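Long-range contacts in protein CLPV1 (Pseudomonas aeruginosa, PDB 4UQW), which is probably the ATPase that disassembles the TssB-TssC sheath of the type VI secretion system, here represented by its N-terminal domain: residues R8-F12 / D89-E95; L11-L15 / V98-W102; D52-I58 / Y155-E161. One frame throughout, in Å; residues are numbered along the deposited sequence.

Contact 1 (R8-F12 / D89-E95); sequences RVALF and DLSSHVE
L11 and E95 mark the closest backbone approach, their CA atoms 7.8 Å apart, where the short helix 8-12 meets the first turn of helix 92-108 and the strand 89-90 before it. Longer side chains bridge the rest. R8 reaches across with an extended chain, CG anti to its carbonyl carbon (chi1 -74°), and the edge of its guanidinium meets two carboxylate oxygens. Side-on, NE and NH2 both grip E95 OE2, the NE bond being 2.8 Å long and in the guanidinium plane, on the anti lone pair of that oxygen. End-on, NH1 and NH2 share D89 OD1, with NH2 at 2.9 Å and coming from above the carboxylate plane. D89 OD1 also accepts from L90 N, so three N-H groups converge on one oxygen and fix its place. Both carboxylate planes stand steeply to the guanidinium, 81° for D89.

L90 CD1 lies over the centre of one guanidinium face and also meets F12 CZ at 3.6 Å, wedged between charge and ring. V94 CG1 sits at the edge of the F12 ring, while L11 CD2 leans on the backbone of E95. S91 N-caps helix 92-108, its OG accepting from H93 N. The whole is a salt-bridge network over an apolar floor, and R8, F12 and L90, with Y20, line the pocket that holds a benzamidine, probably taken from the crystallisation liquor.

Contact 2 (L11-L15 / V98-W102); sequences LFGKL and VERGW
V98 packs between L11, F12 and L15 and, with the largest buried area, is the centre of the aliphatic packing. Its CG1, anti to the backbone N (chi1 179°), points at L11: it comes within 3.4 Å of L11 O and 3.7 Å of L11 CD1. That same L11 methyl reaches past V98 to the backbone of the next residue, CD1 lying 3.6 Å from E99 N and close to the E99 CB. L15 closes on V98 from another direction, its CD2 4.0 Å from V98 CG1 and nearly as close to V98 CG2, the two side chains crossing at about a right angle.

Two CH-pi contacts add to this. V98 CG2 sits over one face of the F12 ring, 4.2 Å from its centroid and displaced toward CE2. The other is made by K14, whose chain bends at chi2 (-59°) and then runs straight, laying its methylenes across the six-membered ring of the W102 indole. K14 CE lies 3.7 Å from the centroid of that ring, only 16° off the normal, with CG and CD covering its CE3 side. The lysine thus uses its hydrocarbon part to cover an aromatic face.

The two segments share no polar bond; F12 to L15 form a type I beta turn, closed by L15 N to F12 O at 3.0 Å, and the turn brings K14 and L15 round to face helix 92-108. Beyond the pair, Y20 and I23 of helix 17-33 pack on F12 and L15, W43 of helix 40-49 touches L15 and V98, and V114 lies against K14, L15 and W102 and is hydrogen-bonded to K14 through the backbone.

Contact 3 (D52-I58 / Y155-E161); sequences DSDLHQI and YVGASPE
D54 and E161 form the polar centre of the contact. E161 OE2 accepts from D54 N at 2.8 Å in a nearly straight bond of 171°, thereby taking up an N-H in the first turn of helix 54-61. S159 OG gives its proton to D54 OD1 at 2.7 Å, arriving on the anti side and tilted out of the carboxylate plane. The two carboxylates stack with their planes 18° apart, and D54 OD1 lies 3.6 Å from E161 OE2. That closeness of like charges is probably eased by the neighbours: R115 forms a salt bridge with D54 OD2, which G117 N also meets, while T116 binds E161 OE2 and N16 binds E161 OE1.

S159 OG has a second role, accepting from E161 N at 3.0 Å in an ST turn that curls the chain so that E161 points back at the helix start. Ahead of it, V156 to S159 make a type II' beta turn, with G157 at positive phi as the chain leaves helix 152-156. On the other segment S53 is the N-cap of helix 54-61, and its OG is hydrogen-bonded to H56 ND1.

Farther out, D52 OD1 accepts from Q57 NE2, which the bent glutamine chain (chi2 -61°) turns back along its own segment. One water links D52 OD2 with A158 O; a second accepts from A158 N and bonds weakly to Q57 OE1. P160 CD lies 3.6 Å from D52 OD2, its ring set obliquely against that side chain. Q57 CB packs 3.3 Å from Y155 O, and I58 runs alongside V156, CG1 to CG1 at 4.2 Å, with L148 of helix 145-150 against both I58 and Y155.

Contacts 1 and 2 are continuous: both pair helix 8-12 with helix 92-108, share L11 and F12, and have centres 8 Å apart. Their chemistry changes along that seam, from ionic bonds at the more exposed end in contact 1 to apolar and CH-pi packing in contact 2, where no touching residue is fully exposed. Contact 3 lies across the chain's centre from contact 1, the two centres about 23 Å apart, and joins helix 54-61 to the C-terminal residues. Of its carboxylates D54 is buried, whereas D89 and E95 of contact 1 are partly exposed; between its segments a backbone N-H and a serine hydroxyl bond to carboxylates, with waters bridging, in place of an arginine.

Contact 1 (R8-F12 / D89-E95)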
loop_
_atom_site.group_PDB
_atom_site.type_symbol
_atom_site.label_atom_id
_atom_site.label_comp_id
_atom_site.label_asym_id
_atom_site.label_seq_id
_atom_site.Cartn_x
_atom_site.Cartn_y
_atom_site.Cartn_z
ATOM N N ARG A 8 -14.924 3.160 -7.857
ATOM C CA ARG A 8 -13.695 3.605 -7.206
ATOM C C ARG A 8 -13.980 4.679 -6.149
ATOM O O ARG A 8 -13.317 4.741 -5.102
ATOM C CB ARG A 8 -12.691 4.158 -8.222
ATOM C CG ARG A 8 -12.044 3.024 -9.048
ATOM C CD ARG A 8 -11.119 3.692 -10.037
ATOM N NE ARG A 8 -10.333 2.662 -10.723
ATOM C CZ ARG A 8 -9.598 2.892 -11.795
ATOM N NH1 ARG A 8 -9.507 4.129 -12.280
ATOM N NH2 ARG A 8 -8.881 1.898 -12.342
ATOM N N VAL A 9 -14.944 5.564 -6.411
ATOM C CA VAL A 9 -15.178 6.625 -5.431
ATOM C C VAL A 9 -15.588 6.051 -4.072
ATOM O O VAL A 9 -15.189 6.558 -3.003
ATOM C CB VAL A 9 -16.233 7.675 -5.972
ATOM C CG1 VAL A 9 -17.571 7.019 -6.330
ATOM C CG2 VAL A 9 -16.436 8.785 -4.962
ATOM N N ALA A 10 -16.388 4.987 -4.095
ATOM C CA ALA A 10 -16.759 4.341 -2.829
ATOM C C ALA A 10 -15.601 3.561 -2.206
ATOM O O ALA A 10 -15.387 3.645 -0.973
ATOM C CB ALA A 10 -17.954 3.361 -3.061
ATOM N N LEU A 11 -14.885 2.813 -3.030
ATOM C CA LEU A 11 -13.796 1.962 -2.549
ATOM C C LEU A 11 -12.660 2.817 -1.957
ATOM O O LEU A 11 -12.262 2.676 -0.789
ATOM C CB LEU A 11 -13.295 1.097 -3.722
ATOM C CG LEU A 11 -12.079 0.234 -3.454
ATOM C CD1 LEU A 11 -12.369 -0.822 -2.396
ATOM C CD2 LEU A 11 -11.627 -0.375 -4.829
ATOM N N PHE A 12 -12.120 3.732 -2.793
ATOM C CA PHE A 12 -11.023 4.575 -2.319
ATOM C C PHE A 12 -11.470 5.570 -1.272
ATOM O O PHE A 12 -10.663 6.009 -0.467
ATOM C CB PHE A 12 -10.389 5.324 -3.527
ATOM C CG PHE A 12 -9.546 4.401 -4.376
ATOM C CD1 PHE A 12 -10.131 3.521 -5.289
ATOM C CD2 PHE A 12 -8.134 4.336 -4.192
ATOM C CE1 PHE A 12 -9.345 2.602 -6.060
ATOM C CE2 PHE A 12 -7.341 3.409 -4.924
ATOM C CZ PHE A 12 -7.948 2.534 -5.849
ATOM N N ASP A 89 -3.615 4.764 -15.720
ATOM C CA ASP A 89 -4.701 4.178 -14.917
ATOM C C ASP A 89 -4.121 3.580 -13.639
ATOM O O ASP A 89 -2.936 3.535 -13.447
ATOM C CB ASP A 89 -5.486 3.088 -15.706
ATOM C CG ASP A 89 -6.952 2.999 -15.317
ATOM O OD1 ASP A 89 -7.317 3.433 -14.226
ATOM O OD2 ASP A 89 -7.786 2.558 -16.137
ATOM N N LEU A 90 -5.037 3.134 -12.765
ATOM C CA LEU A 90 -4.592 2.426 -11.545
ATOM C C LEU A 90 -4.405 0.965 -11.807
ATOM O O LEU A 90 -5.181 0.387 -12.528
ATOM C CB LEU A 90 -5.635 2.538 -10.446
ATOM C CG LEU A 90 -6.038 3.967 -10.123
ATOM C CD1 LEU A 90 -7.236 3.913 -9.064
ATOM C CD2 LEU A 90 -4.901 4.840 -9.608
ATOM N N SER A 91 -3.336 0.360 -11.274
ATOM C CA SER A 91 -3.200 -1.089 -11.273
ATOM C C SER A 91 -4.381 -1.810 -10.581
ATOM O O SER A 91 -4.834 -1.372 -9.514
ATOM C CB SER A 91 -1.931 -1.452 -10.509
ATOM O OG SER A 91 -1.771 -2.875 -10.369
ATOM N N SER A 92 -4.791 -2.938 -11.153
ATOM C CA SER A 92 -5.785 -3.743 -10.484
ATOM C C SER A 92 -5.325 -4.093 -9.063
ATOM O O SER A 92 -6.137 -4.212 -8.149
ATOM C CB SER A 92 -6.061 -5.003 -11.307
ATOM O OG SER A 92 -7.021 -5.823 -10.676
ATOM N N HIS A 93 -4.026 -4.318 -8.832
ATOM C CA HIS A 93 -3.604 -4.655 -7.475
ATOM C C HIS A 93 -3.811 -3.537 -6.484
ATOM O O HIS A 93 -3.973 -3.800 -5.278
ATOM C CB HIS A 93 -2.109 -5.077 -7.475
ATOM C CG HIS A 93 -1.895 -6.473 -7.991
ATOM N ND1 HIS A 93 -0.655 -6.923 -8.391
ATOM C CD2 HIS A 93 -2.752 -7.511 -8.159
ATOM C CE1 HIS A 93 -0.750 -8.188 -8.749
ATOM N NE2 HIS A 93 -2.005 -8.583 -8.602
ATOM N N VAL A 94 -3.796 -2.269 -6.928
ATOM C CA VAL A 94 -4.021 -1.186 -5.997
ATOM C C VAL A 94 -5.521 -1.218 -5.578
ATOM O O VAL A 94 -5.829 -1.124 -4.363
ATOM C CB VAL A 94 -3.649 0.164 -6.664
ATOM C CG1 VAL A 94 -4.238 1.339 -5.893
ATOM C CG2 VAL A 94 -2.134 0.246 -6.713
ATOM N N GLU A 95 -6.431 -1.430 -6.536
ATOM C CA GLU A 95 -7.878 -1.564 -6.205
ATOM C C GLU A 95 -8.057 -2.738 -5.236
ATOM O O GLU A 95 -8.782 -2.631 -4.245
ATOM C CB GLU A 95 -8.784 -1.828 -7.429
ATOM C CG GLU A 95 -8.736 -0.688 -8.448
ATOM C CD GLU A 95 -9.628 -1.015 -9.638
ATOM O OE1 GLU A 95 -10.024 -2.200 -9.838
ATOM O OE2 GLU A 95 -9.967 -0.112 -10.398
#

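Contact 2 (L11-L15 / V98-W102)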
loop_
_atom_site.group_PDB
_atom_site.type_symbol
_atom_site.label_atom_id
_atom_site.label_comp_id
_atom_site.label_asym_id
_atom_site.label_seq_id
_atom_site.Cartn_x
_atom_site.Cartn_y
_atom_site.Cartn_z
ATOM N N LEU A 11 -14.885 2.813 -3.030
ATOM C CA LEU A 11 -13.796 1.962 -2.549
ATOM C C LEU A 11 -12.660 2.817 -1.957
ATOM O O LEU A 11 -12.262 2.676 -0.789
ATOM C CB LEU A 11 -13.295 1.097 -3.722
ATOM C CG LEU A 11 -12.079 0.234 -3.454
ATOM C CD1 LEU A 11 -12.369 -0.822 -2.396
ATOM C CD2 LEU A 11 -11.627 -0.375 -4.829
ATOM N N PHE A 12 -12.120 3.732 -2.793
ATOM C CA PHE A 12 -11.023 4.575 -2.319
ATOM C C PHE A 12 -11.470 5.570 -1.272
ATOM O O PHE A 12 -10.663 6.009 -0.467
ATOM C CB PHE A 12 -10.389 5.324 -3.527
ATOM C CG PHE A 12 -9.546 4.401 -4.376
ATOM C CD1 PHE A 12 -10.131 3.521 -5.289
ATOM C CD2 PHE A 12 -8.134 4.336 -4.192
ATOM C CE1 PHE A 12 -9.345 2.602 -6.060
ATOM C CE2 PHE A 12 -7.341 3.409 -4.924
ATOM C CZ PHE A 12 -7.948 2.534 -5.849
ATOM N N GLY A 13 -12.770 5.887 -1.264
ATOM C CA GLY A 13 -13.351 6.759 -0.255
ATOM C C GLY A 13 -13.188 6.183 1.154
ATOM O O GLY A 13 -13.250 6.963 2.128
ATOM N N LYS A 14 -12.921 4.871 1.285
ATOM C CA LYS A 14 -12.685 4.343 2.621
ATOM C C LYS A 14 -11.272 4.617 3.162
ATOM O O LYS A 14 -11.021 4.434 4.352
ATOM C CB LYS A 14 -12.887 2.823 2.639
ATOM C CG LYS A 14 -14.325 2.407 2.313
ATOM C CD LYS A 14 -15.296 3.038 3.352
ATOM C CE LYS A 14 -16.692 2.387 3.150
ATOM N NZ LYS A 14 -17.763 2.982 4.066
ATOM N N LEU A 15 -10.347 5.062 2.310
ATOM C CA LEU A 15 -8.982 5.338 2.747
ATOM C C LEU A 15 -8.928 6.507 3.723
ATOM O O LEU A 15 -9.701 7.486 3.568
ATOM C CB LEU A 15 -8.084 5.660 1.551
ATOM C CG LEU A 15 -7.852 4.493 0.582
ATOM C CD1 LEU A 15 -7.073 4.979 -0.584
ATOM C CD2 LEU A 15 -7.071 3.324 1.210
ATOM N N VAL A 98 -7.024 -2.067 -1.663
ATOM C CA VAL A 98 -7.949 -1.248 -0.881
ATOM C C VAL A 98 -9.117 -2.122 -0.436
ATOM O O VAL A 98 -9.525 -2.012 0.737
ATOM C CB VAL A 98 -8.460 -0.044 -1.700
ATOM C CG1 VAL A 98 -9.459 0.794 -0.842
ATOM C CG2 VAL A 98 -7.279 0.874 -2.089
ATOM N N GLU A 99 -9.662 -2.971 -1.325
ATOM C CA GLU A 99 -10.779 -3.849 -0.881
ATOM C C GLU A 99 -10.353 -4.721 0.319
ATOM O O GLU A 99 -11.120 -4.842 1.294
ATOM C CB GLU A 99 -11.265 -4.714 -2.058
ATOM C CG GLU A 99 -12.442 -5.565 -1.628
ATOM C CD GLU A 99 -12.974 -6.455 -2.730
ATOM O OE1 GLU A 99 -13.300 -5.950 -3.824
ATOM O OE2 GLU A 99 -13.037 -7.627 -2.447
ATOM N N ARG A 100 -9.203 -5.384 0.219
ATOM C CA ARG A 100 -8.790 -6.233 1.330
ATOM C C ARG A 100 -8.487 -5.429 2.575
ATOM O O ARG A 100 -8.782 -5.896 3.694
ATOM C CB ARG A 100 -7.552 -7.055 0.944
ATOM C CG ARG A 100 -7.741 -7.841 -0.360
ATOM C CD ARG A 100 -9.021 -8.716 -0.389
ATOM N NE ARG A 100 -9.128 -9.647 0.696
ATOM C CZ ARG A 100 -10.342 -10.105 1.071
ATOM N NH1 ARG A 100 -11.418 -9.724 0.376
ATOM N NH2 ARG A 100 -10.463 -10.937 2.072
ATOM N N GLY A 101 -7.932 -4.208 2.443
ATOM C CA GLY A 101 -7.734 -3.375 3.629
ATOM C C GLY A 101 -9.052 -2.984 4.269
ATOM O O GLY A 101 -9.104 -2.886 5.502
ATOM N N TRP A 102 -10.061 -2.711 3.440
ATOM C CA TRP A 102 -11.410 -2.441 3.980
ATOM C C TRP A 102 -11.967 -3.668 4.697
ATOM O O TRP A 102 -12.566 -3.513 5.795
ATOM C CB TRP A 102 -12.351 -2.016 2.853
ATOM C CG TRP A 102 -13.813 -1.906 3.285
ATOM C CD1 TRP A 102 -14.852 -2.634 2.771
ATOM C CD2 TRP A 102 -14.384 -1.058 4.310
ATOM N NE1 TRP A 102 -16.054 -2.288 3.389
ATOM C CE2 TRP A 102 -15.773 -1.335 4.336
ATOM C CE3 TRP A 102 -13.852 -0.110 5.192
ATOM C CZ2 TRP A 102 -16.665 -0.691 5.194
ATOM C CZ3 TRP A 102 -14.746 0.534 6.081
ATOM C CH2 TRP A 102 -16.115 0.246 6.044
#

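Contact 3 (D52-I58 / Y155-E161)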
loop_
_atom_site.group_PDB
_atom_site.type_symbol
_atom_site.label_atom_id
_atom_site.label_comp_id
_atom_site.label_asym_id
_atom_site.label_seq_id
_atom_site.Cartn_x
_atom_site.Cartn_y
_atom_site.Cartn_z
ATOM N N ASP A 52 6.421 9.818 8.718
ATOM C CA ASP A 52 6.030 8.632 9.478
ATOM C C ASP A 52 4.715 8.106 8.940
ATOM O O ASP A 52 3.978 8.824 8.245
ATOM C CB ASP A 52 5.927 8.979 10.971
ATOM C CG ASP A 52 5.974 7.752 11.891
ATOM O OD1 ASP A 52 6.430 6.661 11.493
ATOM O OD2 ASP A 52 5.574 7.914 13.081
ATOM N N SER A 53 4.415 6.855 9.276
ATOM C CA SER A 53 3.201 6.174 8.845
ATOM C C SER A 53 3.137 4.807 9.513
ATOM O O SER A 53 4.122 4.386 10.136
ATOM C CB SER A 53 3.150 5.963 7.332
ATOM O OG SER A 53 4.146 4.978 6.968
ATOM N N ASP A 54 2.028 4.094 9.340
ATOM C CA ASP A 54 1.993 2.711 9.828
ATOM C C ASP A 54 3.064 1.888 9.122
ATOM O O ASP A 54 3.657 1.009 9.730
ATOM C CB ASP A 54 0.670 2.009 9.501
ATOM C CG ASP A 54 -0.499 2.541 10.250
ATOM O OD1 ASP A 54 -0.314 3.320 11.222
ATOM O OD2 ASP A 54 -1.597 2.091 9.875
ATOM N N LEU A 55 3.258 2.130 7.825
ATOM C CA LEU A 55 4.244 1.354 7.088
ATOM C C LEU A 55 5.664 1.557 7.674
ATOM O O LEU A 55 6.452 0.589 7.815
ATOM C CB LEU A 55 4.196 1.749 5.579
ATOM C CG LEU A 55 5.098 0.934 4.681
ATOM C CD1 LEU A 55 4.825 -0.604 4.759
ATOM C CD2 LEU A 55 4.782 1.371 3.249
ATOM N N HIS A 56 6.041 2.810 8.007
ATOM C CA HIS A 56 7.331 3.038 8.631
ATOM C C HIS A 56 7.495 2.207 9.874
ATOM O O HIS A 56 8.580 1.630 10.129
ATOM C CB HIS A 56 7.546 4.497 9.052
ATOM C CG HIS A 56 7.683 5.497 7.935
ATOM N ND1 HIS A 56 6.646 5.846 7.091
ATOM C CD2 HIS A 56 8.727 6.313 7.605
ATOM C CE1 HIS A 56 7.043 6.821 6.283
ATOM N NE2 HIS A 56 8.299 7.121 6.576
ATOM N N GLN A 57 6.476 2.257 10.731
ATOM C CA GLN A 57 6.573 1.587 12.017
ATOM C C GLN A 57 6.552 0.083 11.885
ATOM O O GLN A 57 7.263 -0.598 12.623
ATOM C CB GLN A 57 5.419 2.062 12.933
ATOM C CG GLN A 57 5.584 3.569 13.209
ATOM C CD GLN A 57 6.910 3.855 13.921
ATOM O OE1 GLN A 57 7.308 3.134 14.834
ATOM N NE2 GLN A 57 7.627 4.864 13.463
ATOM N N ILE A 58 5.721 -0.441 10.982
ATOM C CA ILE A 58 5.684 -1.883 10.729
ATOM C C ILE A 58 7.046 -2.363 10.201
ATOM O O ILE A 58 7.524 -3.406 10.631
ATOM C CB ILE A 58 4.557 -2.206 9.751
ATOM C CG1 ILE A 58 3.204 -2.046 10.467
ATOM C CG2 ILE A 58 4.681 -3.633 9.199
ATOM C CD1 ILE A 58 1.986 -2.043 9.488
ATOM N N TYR A 155 2.907 -2.891 16.762
ATOM C CA TYR A 155 3.632 -2.665 15.509
ATOM C C TYR A 155 3.515 -1.230 15.016
ATOM O O TYR A 155 4.489 -0.704 14.467
ATOM C CB TYR A 155 3.181 -3.677 14.416
ATOM C CG TYR A 155 3.921 -4.987 14.558
ATOM C CD1 TYR A 155 3.590 -5.882 15.572
ATOM C CD2 TYR A 155 4.962 -5.311 13.699
ATOM C CE1 TYR A 155 4.297 -7.057 15.745
ATOM C CE2 TYR A 155 5.655 -6.519 13.854
ATOM C CZ TYR A 155 5.318 -7.366 14.868
ATOM O OH TYR A 155 6.018 -8.547 15.040
ATOM N N VAL A 156 2.383 -0.548 15.230
ATOM C CA VAL A 156 2.290 0.762 14.608
ATOM C C VAL A 156 2.694 1.892 15.559
ATOM O O VAL A 156 2.842 3.023 15.097
ATOM C CB VAL A 156 0.914 1.066 14.009
ATOM C CG1 VAL A 156 0.555 0.030 12.911
ATOM C CG2 VAL A 156 -0.209 1.079 15.113
ATOM N N GLY A 157 2.892 1.596 16.848
ATOM C CA GLY A 157 3.481 2.579 17.770
ATOM C C GLY A 157 2.750 3.914 17.764
ATOM O O GLY A 157 1.535 3.969 17.973
ATOM N N ALA A 158 3.497 5.003 17.542
ATOM C CA ALA A 158 2.890 6.333 17.596
ATOM C C ALA A 158 2.644 6.894 16.183
ATOM O O ALA A 158 2.633 8.119 15.980
ATOM C CB ALA A 158 3.780 7.302 18.433
ATOM N N SER A 159 2.346 6.010 15.243
ATOM C CA SER A 159 2.014 6.452 13.886
ATOM C C SER A 159 0.991 7.575 13.832
ATOM O O SER A 159 0.045 7.579 14.594
ATOM C CB SER A 159 1.441 5.261 13.119
ATOM O OG SER A 159 0.889 5.659 11.847
ATOM N N PRO A 160 1.161 8.527 12.899
ATOM C CA PRO A 160 0.157 9.581 12.760
ATOM C C PRO A 160 -1.181 9.048 12.281
ATOM O O PRO A 160 -2.145 9.807 12.320
ATOM C CB PRO A 160 0.771 10.518 11.710
ATOM C CG PRO A 160 1.661 9.630 10.917
ATOM C CD PRO A 160 2.239 8.644 11.897
ATOM N N GLU A 161 -1.260 7.789 11.840
ATOM C CA GLU A 161 -2.559 7.273 11.412
ATOM C C GLU A 161 -3.381 6.837 12.638
ATOM O O GLU A 161 -4.504 6.375 12.495
ATOM C CB GLU A 161 -2.366 6.123 10.440
ATOM C CG GLU A 161 -1.562 6.599 9.221
ATOM C CD GLU A 161 -1.440 5.476 8.221
ATOM O OE1 GLU A 161 -2.431 5.101 7.552
ATOM O OE2 GLU A 161 -0.295 4.947 8.027
HETATM O O HOH W 1 4.662 10.049 14.293
HETATM O O HOH W 2 6.231 4.899 17.165
#